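Local coordinates for protein orotidine 5'-phosphate decarboxylase (Lactobacillus acidophilus, PDB 3TFX) that probably catalyses the decarboxylation of orotidine 5'-monophosphate to UMP, the last step of de novo UMP synthesis, at residues P29-Y42 / T53-M65. Residues are numbered along the deposited sequence; the frame is centred on the assembly and turned at random.
Sequences PHDVFVKVGMELFY and TQQGYKIFLDLKM
Lys58 N to Val32 O begins a ladder of five backbone hydrogen bonds between residues 32-36 and the parallel strand 58-65, which ends with Asp62 N to Val36 O; the last is nearly straight, at 174°. Strands 33-36 and 58-65 are neighbours in the eight-stranded TIM barrel, linked by helices 38-44 and 46-54. Beyond the last rung a water bridges Met38 N and Asp62 O.

The charged contacts gather at the C-terminal end of the strands. Lys35 NZ binds Asp62 OD2 at 2.8 Å, using the anti lone pair of that oxygen, while Lys64 NZ reaches Asp62 OD1 at 2.9 Å from the syn side, 35° out of the carboxylate plane. OD1 also takes a bond from Thr88, and Lys64 pairs with Asp67 of the second subunit. With CG anti to the backbone N (chi1 -175°), the Lys35 chain first runs alongside Phe60, laying CG over the ring face and bringing Lys35 CD to 3.4 Å from Phe60 CD2, then bends at chi3 and chi4 to present its amine to Asp62.

Aromatic faces take up the aliphatic groups near the other end. Tyr57 carries Pro29 CB over its ring centre, with Val32 CG2 at its edge 3.5 Å from Tyr57 CD1, and Lys58 CB sits on the Phe33 face. Toward the helices, Val34 packs on Ile59, Val36 CG2 touches both Ile59 and Leu61, and Phe41 CD2 meets Leu63 CD2 at 3.4 Å.

A methionine in place of Lys35 would probably leave Asp62 OD2 without its cross-strand cation, and its carboxylate less firmly fixed. Lys35, Asp62 and the predicted proton donor Lys64 belong to the predicted substrate site, so this salt-bridge network, with Asp62 gripped by both lysines, probably holds the two amines in place there.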
loop_
_atom_site.group_PDB
_atom_site.type_symbol
_atom_site.label_atom_id
_atom_site.label_comp_id
_atom_site.label_asym_id
_atom_site.label_seq_id
_atom_site.Cartn_x
_atom_site.Cartn_y
_atom_site.Cartn_z
ATOM N N PRO A 29 -20.872 4.374 18.781
ATOM C CA PRO A 29 -19.624 4.602 18.065
ATOM C C PRO A 29 -18.387 4.598 18.960
ATOM O O PRO A 29 -17.369 4.053 18.578
ATOM C CB PRO A 29 -19.848 5.974 17.418
ATOM C CG PRO A 29 -21.317 5.995 17.135
ATOM C CD PRO A 29 -21.967 5.230 18.260
ATOM N N HIS A 30 -18.499 5.160 20.154
ATOM C CA HIS A 30 -17.382 5.227 21.096
ATOM C C HIS A 30 -16.950 3.881 21.654
ATOM O O HIS A 30 -15.895 3.785 22.282
ATOM C CB HIS A 30 -17.688 6.218 22.224
ATOM C CG HIS A 30 -17.727 7.642 21.757
ATOM N ND1 HIS A 30 -16.586 8.386 21.541
ATOM C CD2 HIS A 30 -18.768 8.450 21.435
ATOM C CE1 HIS A 30 -16.920 9.593 21.125
ATOM N NE2 HIS A 30 -18.239 9.658 21.049
ATOM N N ASP A 31 -17.757 2.848 21.401
ATOM C CA ASP A 31 -17.445 1.492 21.819
ATOM C C ASP A 31 -17.000 0.624 20.635
ATOM O O ASP A 31 -16.811 -0.574 20.787
ATOM C CB ASP A 31 -18.661 0.850 22.519
ATOM C CG ASP A 31 -19.142 1.658 23.725
ATOM O OD1 ASP A 31 -18.303 2.326 24.362
ATOM O OD2 ASP A 31 -20.362 1.643 24.024
ATOM N N VAL A 32 -16.859 1.210 19.451
ATOM C CA VAL A 32 -16.543 0.388 18.293
ATOM C C VAL A 32 -15.269 0.773 17.552
ATOM O O VAL A 32 -14.968 1.956 17.325
ATOM C CB VAL A 32 -17.788 0.055 17.386
ATOM C CG1 VAL A 32 -19.058 0.788 17.828
ATOM C CG2 VAL A 32 -17.495 0.189 15.900
ATOM N N PHE A 33 -14.509 -0.272 17.242
ATOM C CA PHE A 33 -13.193 -0.173 16.652
ATOM C C PHE A 33 -13.275 -1.067 15.423
ATOM O O PHE A 33 -13.477 -2.275 15.543
ATOM C CB PHE A 33 -12.139 -0.695 17.656
ATOM C CG PHE A 33 -10.699 -0.263 17.369
ATOM C CD1 PHE A 33 -9.775 -0.182 18.410
ATOM C CD2 PHE A 33 -10.266 0.053 16.077
ATOM C CE1 PHE A 33 -8.444 0.191 18.180
ATOM C CE2 PHE A 33 -8.935 0.448 15.833
ATOM C CZ PHE A 33 -8.023 0.513 16.891
ATOM N N VAL A 34 -13.144 -0.481 14.236
ATOM C CA VAL A 34 -13.227 -1.275 13.012
ATOM C C VAL A 34 -11.953 -1.217 12.171
ATOM O O VAL A 34 -11.150 -0.283 12.298
ATOM C CB VAL A 34 -14.445 -0.877 12.123
ATOM C CG1 VAL A 34 -15.755 -1.123 12.861
ATOM C CG2 VAL A 34 -14.324 0.572 11.656
ATOM N N LYS A 35 -11.787 -2.221 11.308
ATOM C CA LYS A 35 -10.680 -2.254 10.358
ATOM C C LYS A 35 -11.209 -2.207 8.936
ATOM O O LYS A 35 -12.016 -3.050 8.552
ATOM C CB LYS A 35 -9.837 -3.527 10.519
ATOM C CG LYS A 35 -8.579 -3.563 9.610
ATOM C CD LYS A 35 -7.772 -4.824 9.815
ATOM C CE LYS A 35 -8.215 -5.955 8.902
ATOM N NZ LYS A 35 -7.321 -6.106 7.710
ATOM N N VAL A 36 -10.743 -1.230 8.167
ATOM C CA VAL A 36 -10.990 -1.175 6.720
ATOM C C VAL A 36 -9.680 -1.104 5.934
ATOM O O VAL A 36 -8.679 -0.543 6.393
ATOM C CB VAL A 36 -11.929 -0.012 6.333
ATOM C CG1 VAL A 36 -13.353 -0.332 6.772
ATOM C CG2 VAL A 36 -11.470 1.298 6.960
ATOM N N GLY A 37 -9.691 -1.706 4.761
ATOM C CA GLY A 37 -8.501 -1.814 3.952
ATOM C C GLY A 37 -8.709 -1.135 2.627
ATOM O O GLY A 37 -9.544 -0.238 2.506
HETATM N N MSE A 38 -7.933 -1.572 1.641
HETATM C CA MSE A 38 -8.043 -1.093 0.261
HETATM C C MSE A 38 -9.449 -1.188 -0.315
HETATM O O MSE A 38 -9.891 -0.275 -0.993
HETATM C CB MSE A 38 -7.145 -1.923 -0.649
HETATM C CG MSE A 38 -5.729 -1.509 -0.655
HETATM SE SE MSE A 38 -4.791 -2.812 -1.734
HETATM C CE MSE A 38 -3.044 -2.574 -0.882
ATOM N N GLU A 39 -10.109 -2.319 -0.077
ATOM C CA GLU A 39 -11.438 -2.587 -0.609
ATOM C C GLU A 39 -12.402 -1.422 -0.359
ATOM O O GLU A 39 -13.024 -0.916 -1.305
ATOM C CB GLU A 39 -11.994 -3.921 -0.074
ATOM C CG GLU A 39 -13.495 -4.147 -0.417
ATOM C CD GLU A 39 -13.948 -5.601 -0.308
ATOM O OE1 GLU A 39 -13.279 -6.408 0.379
ATOM O OE2 GLU A 39 -14.982 -5.937 -0.922
ATOM N N LEU A 40 -12.508 -0.979 0.894
ATOM C CA LEU A 40 -13.369 0.151 1.210
ATOM C C LEU A 40 -12.753 1.515 0.882
ATOM O O LEU A 40 -13.372 2.329 0.184
ATOM C CB LEU A 40 -13.842 0.127 2.673
ATOM C CG LEU A 40 -14.733 1.328 3.029
ATOM C CD1 LEU A 40 -16.055 1.328 2.225
ATOM C CD2 LEU A 40 -15.047 1.403 4.486
ATOM N N PHE A 41 -11.557 1.777 1.405
ATOM C CA PHE A 41 -10.922 3.086 1.258
ATOM C C PHE A 41 -10.750 3.555 -0.194
ATOM O O PHE A 41 -11.004 4.726 -0.497
ATOM C CB PHE A 41 -9.594 3.138 2.035
ATOM C CG PHE A 41 -8.965 4.518 2.096
ATOM C CD1 PHE A 41 -9.595 5.553 2.761
ATOM C CD2 PHE A 41 -7.733 4.759 1.497
ATOM C CE1 PHE A 41 -9.020 6.812 2.818
ATOM C CE2 PHE A 41 -7.152 6.019 1.546
ATOM C CZ PHE A 41 -7.789 7.043 2.211
ATOM N N TYR A 42 -10.358 2.654 -1.094
ATOM C CA TYR A 42 -10.169 3.022 -2.509
ATOM C C TYR A 42 -11.491 3.229 -3.278
ATOM O O TYR A 42 -11.482 3.803 -4.381
ATOM C CB TYR A 42 -9.262 2.014 -3.242
ATOM C CG TYR A 42 -7.791 2.019 -2.819
ATOM C CD1 TYR A 42 -7.336 2.831 -1.772
ATOM C CD2 TYR A 42 -6.857 1.183 -3.462
ATOM C CE1 TYR A 42 -5.975 2.834 -1.390
ATOM C CE2 TYR A 42 -5.500 1.175 -3.092
ATOM C CZ TYR A 42 -5.073 1.993 -2.044
ATOM O OH TYR A 42 -3.748 1.998 -1.681
ATOM N N THR A 53 -14.597 9.068 12.093
ATOM C CA THR A 53 -13.777 9.281 13.289
ATOM C C THR A 53 -14.303 10.449 14.116
ATOM O O THR A 53 -14.143 10.471 15.333
ATOM C CB THR A 53 -12.281 9.477 12.960
ATOM O OG1 THR A 53 -12.120 10.625 12.119
ATOM C CG2 THR A 53 -11.711 8.229 12.241
ATOM N N GLN A 54 -14.926 11.412 13.437
ATOM C CA GLN A 54 -15.564 12.559 14.081
ATOM C C GLN A 54 -16.718 12.124 14.987
ATOM O O GLN A 54 -16.913 12.690 16.055
ATOM C CB GLN A 54 -16.062 13.565 13.033
ATOM C CG GLN A 54 -14.941 14.461 12.467
ATOM C CD GLN A 54 -15.382 15.332 11.278
ATOM O OE1 GLN A 54 -16.582 15.489 11.007
ATOM N NE2 GLN A 54 -14.405 15.906 10.570
ATOM N N GLN A 55 -17.460 11.112 14.540
ATOM C CA GLN A 55 -18.465 10.423 15.355
ATOM C C GLN A 55 -17.889 9.639 16.532
ATOM O O GLN A 55 -18.643 9.191 17.401
ATOM C CB GLN A 55 -19.250 9.437 14.497
ATOM C CG GLN A 55 -20.172 10.058 13.481
ATOM C CD GLN A 55 -20.892 8.995 12.683
ATOM O OE1 GLN A 55 -21.506 8.083 13.252
ATOM N NE2 GLN A 55 -20.816 9.091 11.358
ATOM N N GLY A 56 -16.571 9.436 16.555
ATOM C CA GLY A 56 -15.951 8.698 17.652
ATOM C C GLY A 56 -15.570 7.250 17.371
ATOM O O GLY A 56 -15.058 6.573 18.260
ATOM N N TYR A 57 -15.809 6.764 16.153
ATOM C CA TYR A 57 -15.329 5.437 15.764
ATOM C C TYR A 57 -13.798 5.393 15.811
ATOM O O TYR A 57 -13.119 6.368 15.440
ATOM C CB TYR A 57 -15.822 5.051 14.373
ATOM C CG TYR A 57 -17.301 4.713 14.294
ATOM C CD1 TYR A 57 -17.785 3.501 14.791
ATOM C CD2 TYR A 57 -18.213 5.604 13.721
ATOM C CE1 TYR A 57 -19.146 3.185 14.724
ATOM C CE2 TYR A 57 -19.577 5.298 13.648
ATOM C CZ TYR A 57 -20.033 4.090 14.161
ATOM O OH TYR A 57 -21.380 3.772 14.099
ATOM N N LYS A 58 -13.253 4.293 16.327
ATOM C CA LYS A 58 -11.824 4.050 16.209
ATOM C C LYS A 58 -11.612 3.222 14.934
ATOM O O LYS A 58 -12.318 2.236 14.705
ATOM C CB LYS A 58 -11.262 3.372 17.460
ATOM C CG LYS A 58 -11.185 4.287 18.694
ATOM C CD LYS A 58 -10.330 3.666 19.806
ATOM C CE LYS A 58 -10.840 4.005 21.228
ATOM N NZ LYS A 58 -10.699 5.444 21.632
ATOM N N ILE A 59 -10.695 3.662 14.078
ATOM C CA ILE A 59 -10.432 2.990 12.800
ATOM C C ILE A 59 -8.992 2.518 12.696
ATOM O O ILE A 59 -8.061 3.284 12.903
ATOM C CB ILE A 59 -10.812 3.874 11.541
ATOM C CG1 ILE A 59 -12.325 3.875 11.288
ATOM C CG2 ILE A 59 -10.149 3.361 10.266
ATOM C CD1 ILE A 59 -13.078 4.871 12.119
ATOM N N PHE A 60 -8.835 1.230 12.377
ATOM C CA PHE A 60 -7.571 0.669 11.931
ATOM C C PHE A 60 -7.631 0.800 10.414
ATOM O O PHE A 60 -8.326 0.041 9.747
ATOM C CB PHE A 60 -7.463 -0.793 12.434
ATOM C CG PHE A 60 -6.288 -1.588 11.895
ATOM C CD1 PHE A 60 -5.295 -1.019 11.094
ATOM C CD2 PHE A 60 -6.182 -2.931 12.209
ATOM C CE1 PHE A 60 -4.229 -1.797 10.613
ATOM C CE2 PHE A 60 -5.124 -3.712 11.741
ATOM C CZ PHE A 60 -4.146 -3.146 10.941
ATOM N N LEU A 61 -6.947 1.811 9.871
ATOM C CA LEU A 61 -6.877 1.975 8.420
ATOM C C LEU A 61 -5.684 1.214 7.848
ATOM O O LEU A 61 -4.528 1.648 7.960
ATOM C CB LEU A 61 -6.831 3.456 8.023
ATOM C CG LEU A 61 -6.794 3.768 6.523
ATOM C CD1 LEU A 61 -7.849 2.980 5.733
ATOM C CD2 LEU A 61 -6.985 5.240 6.320
ATOM N N ASP A 62 -5.994 0.085 7.216
ATOM C CA ASP A 62 -5.014 -0.934 6.889
ATOM C C ASP A 62 -4.663 -0.922 5.396
ATOM O O ASP A 62 -5.174 -1.738 4.611
ATOM C CB ASP A 62 -5.574 -2.291 7.321
ATOM C CG ASP A 62 -4.604 -3.450 7.099
ATOM O OD1 ASP A 62 -3.428 -3.233 6.709
ATOM O OD2 ASP A 62 -5.042 -4.593 7.323
ATOM N N LEU A 63 -3.769 -0.006 5.027
ATOM C CA LEU A 63 -3.373 0.215 3.633
ATOM C C LEU A 63 -1.956 -0.270 3.299
ATOM O O LEU A 63 -1.543 -0.181 2.138
ATOM C CB LEU A 63 -3.494 1.706 3.310
ATOM C CG LEU A 63 -4.748 2.317 2.680
ATOM C CD1 LEU A 63 -6.032 1.474 2.788
ATOM C CD2 LEU A 63 -4.955 3.768 3.172
ATOM N N LYS A 64 -1.222 -0.750 4.310
ATOM C CA LYS A 64 0.110 -1.381 4.143
ATOM C C LYS A 64 1.070 -0.578 3.244
ATOM O O LYS A 64 1.581 -1.086 2.236
ATOM C CB LYS A 64 -0.009 -2.836 3.649
ATOM C CG LYS A 64 -0.944 -3.716 4.491
ATOM C CD LYS A 64 -0.799 -5.197 4.154
ATOM C CE LYS A 64 -1.701 -6.070 5.065
ATOM N NZ LYS A 64 -3.153 -5.641 5.044
HETATM N N MSE A 65 1.306 0.678 3.600
HETATM C CA MSE A 65 2.094 1.547 2.718
HETATM C C MSE A 65 3.460 0.937 2.468
HETATM O O MSE A 65 4.107 0.433 3.404
HETATM C CB MSE A 65 2.202 2.951 3.286
HETATM C CG MSE A 65 0.906 3.738 3.189
HETATM SE SE MSE A 65 1.036 5.439 4.143
HETATM C CE MSE A 65 1.128 4.716 5.970
HETATM O O HOH W 1 -5.633 -3.344 2.584
#